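Local coordinates for pyridoxal kinase (Entamoeba histolytica, PDB 4S1H), which phosphorylates pyridoxal at its 5'-hydroxyl with ATP, giving pyridoxal 5'-phosphate and ADP, at the interface of chains A and B. Residues are numbered along the deposited sequence; one frame, centred on the assembly and turned at random. Chains: chain A/B, Pyridoxal kinase.

The interface of chains A and B. Residues chain A 11, 23, 35, 37; chain B 11, 13, 20, 23, 37.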
ATOM      1  N   TYR A  11      -8.197  -4.087   0.743  1.00 15.26           N
ATOM      2  CA  TYR A  11      -6.915  -4.009   1.428  1.00 16.62           C
ATOM      3  C   TYR A  11      -6.796  -5.141   2.445  1.00 15.04           C
ATOM      4  O   TYR A  11      -7.754  -5.401   3.187  1.00 15.47           O
ATOM      5  CB  TYR A  11      -6.746  -2.642   2.109  1.00 14.80           C
ATOM      6  CG  TYR A  11      -5.449  -2.537   2.846  1.00 14.66           C
ATOM      7  CD1 TYR A  11      -4.314  -2.138   2.198  1.00 15.07           C
ATOM      8  CD2 TYR A  11      -5.358  -2.891   4.190  1.00 15.36           C
ATOM      9  CE1 TYR A  11      -3.096  -2.085   2.834  1.00 16.84           C
ATOM     10  CE2 TYR A  11      -4.144  -2.822   4.867  1.00 15.46           C
ATOM     11  CZ  TYR A  11      -3.028  -2.388   4.184  1.00 15.33           C
ATOM     12  OH  TYR A  11      -1.796  -2.321   4.790  1.00 16.43           O
ATOM     13  N   MET A  23      -0.617  -1.368  -5.005  1.00 18.59           N
ATOM     14  CA  MET A  23       0.424  -0.487  -4.453  1.00 15.22           C
ATOM     15  C   MET A  23       1.803  -0.989  -4.855  1.00 15.85           C
ATOM     16  O   MET A  23       2.653  -0.232  -5.309  1.00 16.53           O
ATOM     17  CB  MET A  23       0.305  -0.400  -2.928  1.00 16.51           C
ATOM     18  CG  MET A  23      -0.994   0.236  -2.418  1.00 19.21           C
ATOM     19  SD  MET A  23      -1.337  -0.010  -0.624  1.00 24.85           S
ATOM     20  CE  MET A  23      -3.023   0.542  -0.532  1.00 28.66           C
ATOM     21  N   PHE A  35      -4.834   5.340  -3.740  1.00 13.30           N
ATOM     22  CA  PHE A  35      -5.347   4.025  -3.362  1.00 12.99           C
ATOM     23  C   PHE A  35      -6.443   4.166  -2.309  1.00 13.16           C
ATOM     24  O   PHE A  35      -6.161   4.297  -1.094  1.00 15.56           O
ATOM     25  CB  PHE A  35      -4.235   3.097  -2.870  1.00 13.04           C
ATOM     26  CG  PHE A  35      -3.119   2.907  -3.847  1.00 13.35           C
ATOM     27  CD1 PHE A  35      -2.030   3.792  -3.889  1.00 15.85           C
ATOM     28  CD2 PHE A  35      -3.145   1.848  -4.758  1.00 14.34           C
ATOM     29  CE1 PHE A  35      -0.996   3.605  -4.806  1.00 15.54           C
ATOM     30  CE2 PHE A  35      -2.085   1.663  -5.639  1.00 13.44           C
ATOM     31  CZ  PHE A  35      -1.041   2.552  -5.695  1.00 18.13           C
ATOM     32  N   LEU A  37      -9.299   2.547  -0.275  1.00 14.95           N
ATOM     33  CA  LEU A  37      -9.616   1.179   0.189  1.00 13.71           C
ATOM     34  C   LEU A  37     -11.116   0.923   0.335  1.00 14.18           C
ATOM     35  O   LEU A  37     -11.893   1.785   0.721  1.00 15.12           O
ATOM     36  CB  LEU A  37      -8.916   0.901   1.531  1.00 14.47           C
ATOM     37  CG  LEU A  37      -7.437   1.317   1.585  1.00 14.16           C
ATOM     38  CD1 LEU A  37      -6.882   0.902   2.947  1.00 14.34           C
ATOM     39  CD2 LEU A  37      -6.605   0.775   0.433  1.00 15.27           C
TER
ATOM     40  N   TYR B  11      -2.727   5.591   7.530  1.00 15.66           N
ATOM     41  CA  TYR B  11      -2.821   5.384   6.118  1.00 15.47           C
ATOM     42  C   TYR B  11      -3.507   6.578   5.465  1.00 15.02           C
ATOM     43  O   TYR B  11      -4.513   7.082   5.973  1.00 15.02           O
ATOM     44  CB  TYR B  11      -3.605   4.101   5.788  1.00 14.04           C
ATOM     45  CG  TYR B  11      -3.774   3.871   4.311  1.00 13.90           C
ATOM     46  CD1 TYR B  11      -2.780   3.256   3.625  1.00 14.08           C
ATOM     47  CD2 TYR B  11      -4.869   4.362   3.652  1.00 14.42           C
ATOM     48  CE1 TYR B  11      -2.875   3.070   2.260  1.00 17.07           C
ATOM     49  CE2 TYR B  11      -4.986   4.226   2.280  1.00 14.83           C
ATOM     50  CZ  TYR B  11      -3.987   3.559   1.612  1.00 15.18           C
ATOM     51  OH  TYR B  11      -4.050   3.366   0.253  1.00 17.22           O
ATOM     52  N   CYS B  13      -4.793   7.771   1.438  1.00 15.99           N
ATOM     53  CA  CYS B  13      -5.050   7.295   0.084  1.00 16.45           C
ATOM     54  C   CYS B  13      -4.166   7.975  -0.928  1.00 17.55           C
ATOM     55  O   CYS B  13      -3.804   7.374  -1.946  1.00 17.07           O
ATOM     56  CB  CYS B  13      -6.535   7.500  -0.289  1.00 17.27           C
ATOM     57  SG  CYS B  13      -7.647   6.614   0.804  1.00 17.15           S
ATOM     58  N   ARG B  20       1.948   4.319   4.636  1.00 17.94           N
ATOM     59  CA  ARG B  20       2.142   4.442   3.203  1.00 20.09           C
ATOM     60  C   ARG B  20       3.629   4.633   2.857  1.00 17.55           C
ATOM     61  O   ARG B  20       4.145   3.984   1.991  1.00 16.36           O
ATOM     62  CB  ARG B  20       1.254   5.551   2.680  1.00 19.81           C
ATOM     63  CG  ARG B  20       1.171   5.642   1.207  1.00 30.06           C
ATOM     64  CD  ARG B  20       0.351   4.523   0.552  1.00 24.66           C
ATOM     65  NE  ARG B  20       0.661   4.727  -0.834  1.00 23.93           N
ATOM     66  CZ  ARG B  20       1.431   3.967  -1.611  1.00 21.69           C
ATOM     67  NH1 ARG B  20       1.934   2.799  -1.215  1.00 20.03           N
ATOM     68  NH2 ARG B  20       1.685   4.411  -2.834  1.00 20.43           N
ATOM     69  N   MET B  23       5.202   1.207   3.509  1.00 15.31           N
ATOM     70  CA  MET B  23       4.988   0.232   2.452  1.00 14.79           C
ATOM     71  C   MET B  23       5.986   0.475   1.337  1.00 15.64           C
ATOM     72  O   MET B  23       6.608  -0.453   0.841  1.00 17.93           O
ATOM     73  CB  MET B  23       3.564   0.337   1.934  1.00 16.00           C
ATOM     74  CG  MET B  23       2.458  -0.024   2.960  1.00 21.61           C
ATOM     75  SD  MET B  23       0.740   0.392   2.433  1.00 33.61           S
ATOM     76  CE  MET B  23       1.259  -0.112   0.890  1.00 20.14           C
ATOM     77  N   LEU B  37      -3.309  -0.730   9.646  1.00 13.18           N
ATOM     78  CA  LEU B  37      -3.640   0.691   9.603  1.00 14.00           C
ATOM     79  C   LEU B  37      -4.322   1.203  10.887  1.00 14.96           C
ATOM     80  O   LEU B  37      -5.160   0.531  11.491  1.00 16.15           O
ATOM     81  CB  LEU B  37      -4.519   0.972   8.390  1.00 15.75           C
ATOM     82  CG  LEU B  37      -4.049   0.316   7.072  1.00 15.39           C
ATOM     83  CD1 LEU B  37      -4.950   0.760   5.946  1.00 18.91           C
ATOM     84  CD2 LEU B  37      -2.564   0.600   6.776  1.00 14.53           C
TER
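A:Phe35 meets B:Tyr11 and B:Cys13 through its backbone N-H and C=O. The contact is part of a two-fold symmetric interface between two copies of the kinase. Such pairing is common among pyridoxal kinases, so the dimer is probably the biological one. Strand 33-37 and helix 18-28 of both chains contribute, together with the loop carrying residues 11 and 13.

A:Phe35 N donates to B:Cys13 O at 2.9 Å, with 163° at the hydrogen. The phenol B:Tyr11 OH donates to A:Phe35 O at 2.7 Å, tilted from the carbonyl plane. That oxygen lies at the edge of the tyrosine ring, in its plane. B:Tyr11 has CG anti to its backbone N (chi1 178°), which sends the ring across to chain A. The two bonds hold one strand residue by both its N-H and its C=O.

Apolar contacts fill the centre. A:Leu37 and B:Leu37 meet tip to tip, CD1 to CD1 at 3.6 Å. Each CD1 also lies over a face of the partner's Tyr11, offset toward the rim. The two CD1 methyls thus lie between the rims of the two tyrosine rings. The Met23 side chains cross near the axis, but their closest approach is too short to interpret, and the modelled position of B:Met23 CE is doubtful. The extended chain of A:Met23 brings its CE to 3.8 Å from B:Tyr11 CE1.

An arginine lies beside the aromatic ring. The guanidinium of B:Arg20 is turned 69° from the A:Phe35 ring, and its NH2 comes to 3.4 Å from A:Phe35 CE1. Within chain A, A:Met23 CG covers a face of that ring, 3.5 Å above the plane and over its centre.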